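Local coordinates for protein peruvianin-I (Thevetia peruviana, PDB 6ORM) that acts as a cysteine peptidase of the plant latex, although its fold is that of a germin-like protein of the cupin family, at residues 76-90 with 134-148. Residues are numbered along the deposited sequence; the frame is centred on the assembly and turned at random.
Sequences RCVLLPGGSTQFRTN and MHFTVNVGTGNATFY. With NAG (2-acetamido-2-deoxy-beta-D-glucopyranose), chain E.
C77 and F147 form a hydrogen-bonded antiparallel pair, and the small C77 side chain lays CB over one face of the F147 ring, 3.6 Å from its centroid. With chi1 at 59°, F147 has its CG between its own backbone N and carbonyl carbon, which swings the ring across the pair toward C77; L79 CD1 meets the ring edge, 4.0 Å from F147 CE1. The same methyl of branched L79 also reaches T137 CG2, touching both strand 135-139 and strand 145-148. Where the ladder ends, the N139 amide, with both donor and acceptor, ties the L80-G83 turn to the 140-144 loop: ND2 donates to G143 O (3.0 Å) and weakly to L80 O, while OD1 accepts from G141 N in an Asx turn. Glycine suits G82, whose phi is positive in this type II turn. Farther along, T85 N donates to T137 O, but T137 N returns its bond to T85 OG1 (2.8 Å) rather than to a backbone carbonyl; OG1 itself donates to a lone pair of Q86 O. A valine in place of T85 would probably leave T137 N without its acceptor and Q86 O without this donor. R88 and H135 then exchange two backbone bonds; R88 O sits over one imidazole face, while H135 ND1 bonds to L133 O. N144 carries an N-linked glycan. The contact thus pairs strand 73-79 with 145-151 in the cupin barrel, and 87-89, flanked by 159-162, with 135-139.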
ATOM      1  N   ARG A  76      -8.164 -24.019   7.580  1.00 39.51           N
ATOM      2  CA  ARG A  76      -9.242 -24.801   8.167  1.00 39.68           C
ATOM      3  C   ARG A  76      -8.885 -25.149   9.603  1.00 40.30           C
ATOM      4  O   ARG A  76      -7.794 -25.665   9.869  1.00 40.83           O
ATOM      5  CB  ARG A  76      -9.506 -26.083   7.374  1.00 40.06           C
ATOM      6  CG  ARG A  76     -10.664 -26.901   7.938  1.00 40.33           C
ATOM      7  CD  ARG A  76     -10.761 -28.284   7.305  1.00 41.88           C
ATOM      8  NE  ARG A  76      -9.590 -29.108   7.589  1.00 42.41           N
ATOM      9  CZ  ARG A  76      -9.224 -30.163   6.868  1.00 43.20           C
ATOM     10  NH1 ARG A  76      -9.956 -30.551   5.832  1.00 43.50           N
ATOM     11  NH2 ARG A  76      -8.139 -30.850   7.202  1.00 43.86           N
ATOM     12  N   CYS A  77      -9.806 -24.878  10.521  1.00 40.39           N
ATOM     13  CA  CYS A  77      -9.619 -25.177  11.931  1.00 41.42           C
ATOM     14  C   CYS A  77     -10.695 -26.157  12.369  1.00 42.03           C
ATOM     15  O   CYS A  77     -11.887 -25.913  12.154  1.00 42.97           O
ATOM     16  CB  CYS A  77      -9.671 -23.905  12.779  1.00 41.45           C
ATOM     17  SG  CYS A  77      -8.432 -22.637  12.369  1.00 41.64           S
ATOM     18  N   VAL A  78     -10.276 -27.259  12.983  1.00 41.86           N
ATOM     19  CA  VAL A  78     -11.184 -28.250  13.543  1.00 42.89           C
ATOM     20  C   VAL A  78     -10.910 -28.351  15.036  1.00 42.97           C
ATOM     21  O   VAL A  78      -9.755 -28.494  15.454  1.00 42.80           O
ATOM     22  CB  VAL A  78     -11.025 -29.617  12.854  1.00 44.94           C
ATOM     23  CG1 VAL A  78     -11.940 -30.656  13.493  1.00 46.78           C
ATOM     24  CG2 VAL A  78     -11.307 -29.489  11.361  1.00 45.05           C
ATOM     25  N   LEU A  79     -11.970 -28.273  15.834  1.00 44.50           N
ATOM     26  CA  LEU A  79     -11.881 -28.338  17.285  1.00 45.59           C
ATOM     27  C   LEU A  79     -12.584 -29.598  17.763  1.00 47.31           C
ATOM     28  O   LEU A  79     -13.767 -29.801  17.470  1.00 47.90           O
ATOM     29  CB  LEU A  79     -12.506 -27.102  17.931  1.00 45.36           C
ATOM     30  CG  LEU A  79     -11.754 -25.776  17.805  1.00 44.43           C
ATOM     31  CD1 LEU A  79     -12.623 -24.625  18.292  1.00 43.73           C
ATOM     32  CD2 LEU A  79     -10.443 -25.826  18.578  1.00 44.94           C
ATOM     33  N   LEU A  80     -11.853 -30.444  18.488  1.00 47.73           N
ATOM     34  CA  LEU A  80     -12.469 -31.562  19.176  1.00 49.31           C
ATOM     35  C   LEU A  80     -13.462 -31.040  20.212  1.00 49.51           C
ATOM     36  O   LEU A  80     -13.441 -29.856  20.560  1.00 48.04           O
ATOM     37  CB  LEU A  80     -11.397 -32.418  19.848  1.00 51.11           C
ATOM     38  CG  LEU A  80     -10.400 -33.101  18.913  1.00 52.26           C
ATOM     39  CD1 LEU A  80      -9.271 -33.731  19.709  1.00 53.51           C
ATOM     40  CD2 LEU A  80     -11.104 -34.143  18.055  1.00 54.04           C
ATOM     41  N   PRO A  81     -14.360 -31.896  20.701  1.00 50.60           N
ATOM     42  CA  PRO A  81     -15.200 -31.502  21.837  1.00 51.49           C
ATOM     43  C   PRO A  81     -14.342 -30.992  22.987  1.00 51.92           C
ATOM     44  O   PRO A  81     -13.295 -31.561  23.304  1.00 52.30           O
ATOM     45  CB  PRO A  81     -15.932 -32.797  22.200  1.00 53.86           C
ATOM     46  CG  PRO A  81     -16.002 -33.547  20.912  1.00 54.02           C
ATOM     47  CD  PRO A  81     -14.729 -33.225  20.176  1.00 52.18           C
ATOM     48  N   GLY A  82     -14.786 -29.899  23.602  1.00 51.10           N
ATOM     49  CA  GLY A  82     -14.009 -29.247  24.636  1.00 51.41           C
ATOM     50  C   GLY A  82     -12.783 -28.509  24.150  1.00 50.39           C
ATOM     51  O   GLY A  82     -12.063 -27.929  24.973  1.00 51.23           O
ATOM     52  N   GLY A  83     -12.515 -28.508  22.842  1.00 48.52           N
ATOM     53  CA  GLY A  83     -11.306 -27.900  22.342  1.00 47.20           C
ATOM     54  C   GLY A  83     -11.409 -26.391  22.239  1.00 46.80           C
ATOM     55  O   GLY A  83     -12.490 -25.807  22.153  1.00 46.44           O
ATOM     56  N   SER A  84     -10.243 -25.751  22.254  1.00 47.21           N
ATOM     57  CA  SER A  84     -10.168 -24.307  22.121  1.00 46.67           C
ATOM     58  C   SER A  84      -8.830 -23.950  21.497  1.00 45.13           C
ATOM     59  O   SER A  84      -7.885 -24.743  21.503  1.00 46.07           O
ATOM     60  CB  SER A  84     -10.353 -23.597  23.469  1.00 48.05           C
ATOM     61  OG  SER A  84      -9.109 -23.338  24.087  1.00 48.91           O
ATOM     62  N   THR A  85      -8.759 -22.735  20.965  1.00 43.86           N
ATOM     63  CA  THR A  85      -7.569 -22.254  20.282  1.00 42.59           C
ATOM     64  C   THR A  85      -6.552 -21.633  21.224  1.00 43.32           C
ATOM     65  O   THR A  85      -5.426 -21.365  20.795  1.00 42.60           O
ATOM     66  CB  THR A  85      -7.950 -21.205  19.234  1.00 40.82           C
ATOM     67  OG1 THR A  85      -8.560 -20.088  19.894  1.00 40.04           O
ATOM     68  CG2 THR A  85      -8.927 -21.784  18.224  1.00 40.71           C
ATOM     69  N   GLN A  86      -6.934 -21.383  22.482  1.00 44.92           N
ATOM     70  CA  GLN A  86      -6.190 -20.519  23.392  1.00 45.69           C
ATOM     71  C   GLN A  86      -6.237 -19.111  22.803  1.00 43.17           C
ATOM     72  O   GLN A  86      -6.942 -18.870  21.817  1.00 42.22           O
ATOM     73  CB  GLN A  86      -4.747 -20.994  23.605  1.00 48.10           C
ATOM     74  CG  GLN A  86      -4.583 -22.512  23.738  1.00 50.77           C
ATOM     75  CD  GLN A  86      -5.333 -23.108  24.915  1.00 53.84           C
ATOM     76  OE1 GLN A  86      -4.833 -23.135  26.036  1.00 55.38           O
ATOM     77  NE2 GLN A  86      -6.539 -23.605  24.658  1.00 54.93           N
ATOM     78  N   PHE A  87      -5.556 -18.158  23.426  1.00 43.00           N
ATOM     79  CA  PHE A  87      -5.529 -16.799  22.903  1.00 42.02           C
ATOM     80  C   PHE A  87      -4.467 -16.683  21.815  1.00 41.27           C
ATOM     81  O   PHE A  87      -3.298 -17.006  22.040  1.00 42.21           O
ATOM     82  CB  PHE A  87      -5.274 -15.805  24.034  1.00 42.39           C
ATOM     83  CG  PHE A  87      -6.326 -15.844  25.106  1.00 44.07           C
ATOM     84  CD1 PHE A  87      -7.615 -15.409  24.844  1.00 44.14           C
ATOM     85  CD2 PHE A  87      -6.031 -16.328  26.369  1.00 46.27           C
ATOM     86  CE1 PHE A  87      -8.589 -15.444  25.826  1.00 45.48           C
ATOM     87  CE2 PHE A  87      -6.998 -16.361  27.357  1.00 47.25           C
ATOM     88  CZ  PHE A  87      -8.282 -15.923  27.083  1.00 46.83           C
ATOM     89  N   ARG A  88      -4.878 -16.213  20.636  1.00 38.84           N
ATOM     90  CA  ARG A  88      -3.997 -16.189  19.478  1.00 39.00           C
ATOM     91  C   ARG A  88      -4.122 -14.858  18.749  1.00 37.86           C
ATOM     92  O   ARG A  88      -5.100 -14.124  18.909  1.00 38.00           O
ATOM     93  CB  ARG A  88      -4.307 -17.351  18.519  1.00 39.31           C
ATOM     94  CG  ARG A  88      -3.872 -18.711  19.053  1.00 40.65           C
ATOM     95  CD  ARG A  88      -4.070 -19.826  18.037  1.00 40.60           C
ATOM     96  NE  ARG A  88      -3.985 -21.139  18.670  1.00 41.87           N
ATOM     97  CZ  ARG A  88      -3.067 -22.054  18.378  1.00 43.34           C
ATOM     98  NH1 ARG A  88      -2.158 -21.807  17.444  1.00 43.43           N
ATOM     99  NH2 ARG A  88      -3.060 -23.218  19.014  1.00 44.31           N
ATOM    100  N   THR A  89      -3.104 -14.559  17.942  1.00 36.43           N
ATOM    101  CA  THR A  89      -3.121 -13.422  17.037  1.00 35.31           C
ATOM    102  C   THR A  89      -2.740 -13.872  15.633  1.00 35.74           C
ATOM    103  O   THR A  89      -2.040 -14.871  15.448  1.00 36.04           O
ATOM    104  CB  THR A  89      -2.149 -12.309  17.474  1.00 34.60           C
ATOM    105  OG1 THR A  89      -0.800 -12.793  17.405  1.00 33.88           O
ATOM    106  CG2 THR A  89      -2.459 -11.835  18.890  1.00 34.01           C
ATOM    107  N   ASN A  90      -3.225 -13.121  14.647  1.00 34.51           N
ATOM    108  CA  ASN A  90      -2.719 -13.179  13.281  1.00 35.17           C
ATOM    109  C   ASN A  90      -2.022 -11.854  13.006  1.00 34.63           C
ATOM    110  O   ASN A  90      -2.682 -10.869  12.641  1.00 34.60           O
ATOM    111  CB  ASN A  90      -3.848 -13.424  12.276  1.00 36.42           C
ATOM    112  CG  ASN A  90      -4.545 -14.751  12.502  1.00 37.84           C
ATOM    113  OD1 ASN A  90      -5.711 -14.792  12.896  1.00 38.78           O
ATOM    114  ND2 ASN A  90      -3.832 -15.846  12.257  1.00 38.20           N
ATOM    115  N   MET A 134      -5.895  -9.883  19.520  1.00 34.71           N
ATOM    116  CA  MET A 134      -6.002 -11.133  20.261  1.00 36.02           C
ATOM    117  C   MET A 134      -7.405 -11.708  20.122  1.00 35.86           C
ATOM    118  O   MET A 134      -8.396 -10.988  20.255  1.00 36.11           O
ATOM    119  CB  MET A 134      -5.667 -10.877  21.733  1.00 37.88           C
ATOM    120  CG  MET A 134      -5.690 -12.088  22.649  1.00 40.16           C
ATOM    121  SD  MET A 134      -5.012 -11.660  24.266  1.00 42.67           S
ATOM    122  CE  MET A 134      -6.061 -10.276  24.703  1.00 43.03           C
ATOM    123  N   HIS A 135      -7.486 -13.008  19.843  1.00 36.27           N
ATOM    124  CA  HIS A 135      -8.769 -13.653  19.612  1.00 36.78           C
ATOM    125  C   HIS A 135      -8.708 -15.098  20.088  1.00 37.56           C
ATOM    126  O   HIS A 135      -7.653 -15.606  20.479  1.00 37.38           O
ATOM    127  CB  HIS A 135      -9.177 -13.584  18.133  1.00 37.23           C
ATOM    128  CG  HIS A 135      -8.217 -14.261  17.206  1.00 36.64           C
ATOM    129  ND1 HIS A 135      -7.144 -13.608  16.637  1.00 37.16           N
ATOM    130  CD2 HIS A 135      -8.171 -15.533  16.744  1.00 37.64           C
ATOM    131  CE1 HIS A 135      -6.479 -14.448  15.865  1.00 36.59           C
ATOM    132  NE2 HIS A 135      -7.082 -15.622  15.910  1.00 37.62           N
ATOM    133  N   PHE A 136      -9.863 -15.762  20.041  1.00 37.81           N
ATOM    134  CA  PHE A 136      -9.972 -17.143  20.485  1.00 38.64           C
ATOM    135  C   PHE A 136     -11.201 -17.778  19.857  1.00 38.38           C
ATOM    136  O   PHE A 136     -12.125 -17.090  19.415  1.00 38.62           O
ATOM    137  CB  PHE A 136     -10.060 -17.244  22.012  1.00 39.88           C
ATOM    138  CG  PHE A 136     -11.287 -16.590  22.592  1.00 41.28           C
ATOM    139  CD1 PHE A 136     -12.491 -17.277  22.674  1.00 42.24           C
ATOM    140  CD2 PHE A 136     -11.235 -15.289  23.060  1.00 41.21           C
ATOM    141  CE1 PHE A 136     -13.615 -16.674  23.200  1.00 42.83           C
ATOM    142  CE2 PHE A 136     -12.357 -14.683  23.592  1.00 41.67           C
ATOM    143  CZ  PHE A 136     -13.546 -15.375  23.662  1.00 42.22           C
ATOM    144  N   THR A 137     -11.202 -19.108  19.847  1.00 39.34           N
ATOM    145  CA  THR A 137     -12.376 -19.902  19.524  1.00 39.53           C
ATOM    146  C   THR A 137     -12.495 -21.030  20.537  1.00 41.29           C
ATOM    147  O   THR A 137     -11.497 -21.670  20.880  1.00 41.71           O
ATOM    148  CB  THR A 137     -12.298 -20.489  18.106  1.00 39.31           C
ATOM    149  OG1 THR A 137     -11.912 -19.469  17.176  1.00 38.40           O
ATOM    150  CG2 THR A 137     -13.638 -21.057  17.695  1.00 39.55           C
ATOM    151  N   VAL A 138     -13.711 -21.258  21.030  1.00 41.58           N
ATOM    152  CA  VAL A 138     -14.001 -22.367  21.931  1.00 43.08           C
ATOM    153  C   VAL A 138     -15.149 -23.174  21.343  1.00 43.79           C
ATOM    154  O   VAL A 138     -16.150 -22.609  20.891  1.00 42.90           O
ATOM    155  CB  VAL A 138     -14.346 -21.883  23.356  1.00 44.01           C
ATOM    156  CG1 VAL A 138     -14.641 -23.070  24.273  1.00 45.24           C
ATOM    157  CG2 VAL A 138     -13.214 -21.035  23.924  1.00 43.75           C
ATOM    158  N   ASN A 139     -15.000 -24.497  21.352  1.00 44.76           N
ATOM    159  CA  ASN A 139     -16.053 -25.408  20.920  1.00 46.61           C
ATOM    160  C   ASN A 139     -17.106 -25.523  22.019  1.00 47.94           C
ATOM    161  O   ASN A 139     -16.815 -26.020  23.110  1.00 49.00           O
ATOM    162  CB  ASN A 139     -15.451 -26.774  20.593  1.00 47.57           C
ATOM    163  CG  ASN A 139     -16.446 -27.723  19.953  1.00 48.70           C
ATOM    164  OD1 ASN A 139     -17.645 -27.449  19.894  1.00 49.39           O
ATOM    165  ND2 ASN A 139     -15.948 -28.856  19.471  1.00 48.56           N
ATOM    166  N   VAL A 140     -18.325 -25.059  21.736  1.00 46.98           N
ATOM    167  CA  VAL A 140     -19.420 -25.124  22.697  1.00 49.19           C
ATOM    168  C   VAL A 140     -20.557 -26.027  22.226  1.00 51.49           C
ATOM    169  O   VAL A 140     -21.591 -26.109  22.888  1.00 53.20           O
ATOM    170  CB  VAL A 140     -19.949 -23.716  23.038  1.00 48.46           C
ATOM    171  CG1 VAL A 140     -18.868 -22.902  23.736  1.00 47.45           C
ATOM    172  CG2 VAL A 140     -20.442 -23.003  21.786  1.00 47.14           C
ATOM    173  N   GLY A 141     -20.394 -26.700  21.086  1.00 51.20           N
ATOM    174  CA  GLY A 141     -21.393 -27.602  20.567  1.00 53.16           C
ATOM    175  C   GLY A 141     -21.031 -29.062  20.760  1.00 55.15           C
ATOM    176  O   GLY A 141     -20.090 -29.418  21.474  1.00 54.83           O
ATOM    177  N   THR A 142     -21.820 -29.920  20.121  1.00 57.25           N
ATOM    178  CA  THR A 142     -21.589 -31.355  20.169  1.00 58.72           C
ATOM    179  C   THR A 142     -20.693 -31.768  19.006  1.00 57.10           C
ATOM    180  O   THR A 142     -20.751 -31.191  17.916  1.00 55.62           O
ATOM    181  CB  THR A 142     -22.905 -32.134  20.114  1.00 60.89           C
ATOM    182  OG1 THR A 142     -23.706 -31.643  19.033  1.00 61.12           O
ATOM    183  CG2 THR A 142     -23.672 -31.994  21.422  1.00 61.68           C
ATOM    184  N   GLY A 143     -19.853 -32.770  19.255  1.00 53.22           N
ATOM    185  CA  GLY A 143     -18.907 -33.234  18.258  1.00 54.13           C
ATOM    186  C   GLY A 143     -17.844 -32.196  17.916  1.00 54.90           C
ATOM    187  O   GLY A 143     -17.544 -31.279  18.685  1.00 55.00           O
ATOM    188  N   ASN A 144     -17.280 -32.352  16.718  1.00 49.52           N
ATOM    189  CA  ASN A 144     -16.253 -31.444  16.235  1.00 50.50           C
ATOM    190  C   ASN A 144     -16.866 -30.146  15.732  1.00 45.27           C
ATOM    191  O   ASN A 144     -17.963 -30.130  15.167  1.00 45.14           O
ATOM    192  CB  ASN A 144     -15.456 -32.069  15.091  1.00 58.25           C
ATOM    193  CG  ASN A 144     -14.606 -33.243  15.523  1.00 68.45           C
ATOM    194  OD1 ASN A 144     -14.352 -33.459  16.708  1.00 69.33           O
ATOM    195  ND2 ASN A 144     -14.161 -34.015  14.537  1.00 77.67           N
ATOM    196  N   ALA A 145     -16.131 -29.058  15.917  1.00 51.48           N
ATOM    197  CA  ALA A 145     -16.449 -27.774  15.312  1.00 47.19           C
ATOM    198  C   ALA A 145     -15.450 -27.506  14.196  1.00 43.89           C
ATOM    199  O   ALA A 145     -14.244 -27.705  14.378  1.00 43.34           O
ATOM    200  CB  ALA A 145     -16.413 -26.653  16.349  1.00 45.94           C
ATOM    201  N   THR A 146     -15.947 -27.071  13.043  1.00 44.36           N
ATOM    202  CA  THR A 146     -15.102 -26.716  11.910  1.00 43.49           C
ATOM    203  C   THR A 146     -15.397 -25.284  11.489  1.00 42.53           C
ATOM    204  O   THR A 146     -16.564 -24.897  11.369  1.00 41.90           O
ATOM    205  CB  THR A 146     -15.325 -27.666  10.728  1.00 44.32           C
ATOM    206  OG1 THR A 146     -15.050 -29.013  11.134  1.00 45.69           O
ATOM    207  CG2 THR A 146     -14.413 -27.298   9.561  1.00 43.75           C
ATOM    208  N   PHE A 147     -14.342 -24.499  11.285  1.00 42.40           N
ATOM    209  CA  PHE A 147     -14.486 -23.176  10.704  1.00 41.64           C
ATOM    210  C   PHE A 147     -13.288 -22.875   9.818  1.00 40.22           C
ATOM    211  O   PHE A 147     -12.204 -23.435   9.997  1.00 39.96           O
ATOM    212  CB  PHE A 147     -14.662 -22.085  11.775  1.00 42.04           C
ATOM    213  CG  PHE A 147     -13.533 -21.992  12.765  1.00 42.53           C
ATOM    214  CD1 PHE A 147     -13.499 -22.814  13.878  1.00 43.26           C
ATOM    215  CD2 PHE A 147     -12.527 -21.051  12.602  1.00 42.05           C
ATOM    216  CE1 PHE A 147     -12.473 -22.716  14.797  1.00 43.44           C
ATOM    217  CE2 PHE A 147     -11.498 -20.948  13.519  1.00 42.15           C
ATOM    218  CZ  PHE A 147     -11.475 -21.779  14.622  1.00 42.73           C
ATOM    219  N   TYR A 148     -13.508 -21.992   8.849  1.00 39.97           N
ATOM    220  CA  TYR A 148     -12.481 -21.567   7.911  1.00 38.90           C
ATOM    221  C   TYR A 148     -12.174 -20.097   8.140  1.00 38.58           C
ATOM    222  O   TYR A 148     -13.091 -19.276   8.251  1.00 39.49           O
ATOM    223  CB  TYR A 148     -12.933 -21.797   6.467  1.00 38.91           C
ATOM    224  CG  TYR A 148     -13.108 -23.255   6.133  1.00 39.45           C
ATOM    225  CD1 TYR A 148     -14.254 -23.940   6.507  1.00 40.17           C
ATOM    226  CD2 TYR A 148     -12.116 -23.954   5.459  1.00 39.42           C
ATOM    227  CE1 TYR A 148     -14.414 -25.278   6.211  1.00 41.11           C
ATOM    228  CE2 TYR A 148     -12.266 -25.291   5.156  1.00 39.99           C
ATOM    229  CZ  TYR A 148     -13.417 -25.947   5.535  1.00 41.01           C
ATOM    230  OH  TYR A 148     -13.573 -27.280   5.239  1.00 42.09           O
TER
HETATM  231  C1  NAG E   1     -13.334 -35.184  14.677  1.00 60.10           C
HETATM  232  C2  NAG E   1     -14.161 -36.461  14.586  1.00 64.86           C
HETATM  233  C3  NAG E   1     -13.250 -37.690  14.634  1.00 68.11           C
HETATM  234  C4  NAG E   1     -12.180 -37.592  13.552  1.00 68.24           C
HETATM  235  C5  NAG E   1     -11.433 -36.262  13.671  1.00 65.00           C
HETATM  236  C6  NAG E   1     -10.478 -36.016  12.526  1.00 63.99           C
HETATM  237  C7  NAG E   1     -16.484 -36.528  15.357  1.00 67.81           C
HETATM  238  C8  NAG E   1     -17.403 -36.582  16.539  1.00 69.30           C
HETATM  239  N2  NAG E   1     -15.175 -36.515  15.628  1.00 66.39           N
HETATM  240  O3  NAG E   1     -14.006 -38.886  14.461  1.00 71.64           O
HETATM  241  O4  NAG E   1     -11.262 -38.673  13.691  1.00 70.85           O
HETATM  242  O5  NAG E   1     -12.365 -35.170  13.640  1.00 62.84           O
HETATM  243  O6  NAG E   1     -11.184 -35.767  11.319  1.00 62.66           O
HETATM  244  O7  NAG E   1     -16.908 -36.498  14.205  1.00 68.07           O
HETATM  245  O   HOH W   1     -17.037 -29.001  23.038  1.00 52.06           O